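Local coordinates for protein contact-dependent inhibitor A (Escherichia coli NC101, PDB 5I4Q) that is the toxin domain of a contact-dependent inhibitor and probably blocks growth of neighbouring cells unless bound by its presumed immunity protein, contact-dependent inhibitor I, at residues 56-59 with 65-68. Numbering follows the deposited sequence.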
# COMPACT_ATOMS: atom_id res chain seq x y z
N PRO A 56 -35.08 -19.29 3.08
CA PRO A 56 -35.23 -18.97 4.50
C PRO A 56 -33.92 -18.46 5.09
O PRO A 56 -32.87 -18.86 4.62
CB PRO A 56 -35.60 -20.32 5.13
CG PRO A 56 -36.13 -21.15 3.99
CD PRO A 56 -35.31 -20.72 2.81
N ASP A 57 -33.98 -17.59 6.10
CA ASP A 57 -32.76 -17.24 6.85
C ASP A 57 -32.07 -18.53 7.33
O ASP A 57 -32.64 -19.25 8.12
CB ASP A 57 -33.13 -16.37 8.03
CG ASP A 57 -31.91 -15.95 8.88
OD1 ASP A 57 -30.75 -16.25 8.49
OD2 ASP A 57 -32.12 -15.30 9.96
N PRO A 58 -30.81 -18.80 6.90
CA PRO A 58 -30.12 -20.00 7.41
C PRO A 58 -29.93 -20.00 8.94
O PRO A 58 -29.88 -21.04 9.53
CB PRO A 58 -28.77 -19.98 6.70
CG PRO A 58 -28.80 -18.88 5.71
CD PRO A 58 -29.98 -18.00 5.99
N ARG A 59 -29.80 -18.84 9.56
CA ARG A 59 -29.71 -18.77 11.01
C ARG A 59 -31.07 -18.83 11.70
O ARG A 59 -31.12 -18.96 12.89
CB ARG A 59 -28.99 -17.49 11.43
CG ARG A 59 -27.57 -17.38 10.87
CD ARG A 59 -26.77 -18.67 11.04
NE ARG A 59 -25.47 -18.54 10.41
CZ ARG A 59 -24.97 -19.37 9.50
NH1 ARG A 59 -25.64 -20.45 9.13
NH2 ARG A 59 -23.77 -19.12 8.98
N LEU A 65 -35.79 -13.66 5.68
CA LEU A 65 -35.32 -14.49 4.56
C LEU A 65 -33.97 -14.01 4.09
O LEU A 65 -33.61 -12.85 4.24
CB LEU A 65 -36.30 -14.41 3.39
CG LEU A 65 -37.75 -14.71 3.72
CD1 LEU A 65 -38.69 -14.05 2.72
CD2 LEU A 65 -37.91 -16.22 3.76
N ARG A 66 -33.23 -14.92 3.46
CA ARG A 66 -32.02 -14.56 2.79
C ARG A 66 -32.26 -14.30 1.30
O ARG A 66 -32.71 -15.18 0.60
CB ARG A 66 -31.03 -15.66 2.93
CG ARG A 66 -29.61 -15.28 2.59
CD ARG A 66 -28.89 -16.54 2.15
NE ARG A 66 -27.47 -16.30 1.88
CZ ARG A 66 -26.89 -16.32 0.68
NH1 ARG A 66 -27.59 -16.56 -0.44
NH2 ARG A 66 -25.59 -16.07 0.59
N TYR A 67 -31.87 -13.10 0.85
CA TYR A 67 -31.93 -12.67 -0.52
C TYR A 67 -30.51 -12.50 -1.07
O TYR A 67 -29.62 -11.92 -0.40
CB TYR A 67 -32.60 -11.30 -0.60
CG TYR A 67 -34.08 -11.25 -0.39
CD1 TYR A 67 -34.66 -11.67 0.81
CD2 TYR A 67 -34.91 -10.70 -1.37
CE1 TYR A 67 -36.04 -11.57 1.01
CE2 TYR A 67 -36.28 -10.59 -1.17
CZ TYR A 67 -36.84 -11.04 0.02
OH TYR A 67 -38.18 -10.95 0.21
N GLU A 68 -30.30 -12.96 -2.29
CA GLU A 68 -29.01 -12.83 -2.91
C GLU A 68 -29.12 -12.32 -4.34
O GLU A 68 -29.77 -12.94 -5.17
CB GLU A 68 -28.30 -14.17 -2.93
CG GLU A 68 -26.83 -14.05 -3.36
CD GLU A 68 -26.02 -15.32 -3.14
OE1 GLU A 68 -26.60 -16.31 -2.61
OE2 GLU A 68 -24.82 -15.34 -3.50
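The mouth of a beta-hairpin, where paired strands part into their connecting loop, is exemplified by Pro-56 facing Leu-65 as an antiparallel non-hydrogen-bonded pair, their CA atoms 4.5 Å apart. Although the two side chains diverge, CD2 of Leu-65 still comes within 3.9 Å of CA of Pro-56, CG lying beside the backbone N (chi1 -53°) and chi2 setting that methyl on the proline side. Two residues past Pro-56 and one past Leu-65, the contact is between aliphatic carbons. CD of the Pro-58 ring meets CB of Arg-66 at 4.0 Å, the two side chains crossing at about a right angle, while the arginine extends past the ring. The departing loop is shaped by an Asx turn, in which Arg-59 N donates to Asp-57 OD1 over 3.0 Å, reaching it from well above the carboxylate plane. The same OD1 forms a salt bridge with Arg-85 of the chain of contact-dependent inhibitor I, and OD2 accepts from Ala-61 N, so the buried carboxylate ties the turn to both the loop and the partner protein. Within this chain, strand 53-56 is an outer strand of an antiparallel sheet of four; strand 65-69 lies between it and strand 72-77, whose Glu-73 forms a salt bridge with NH2 of Arg-66.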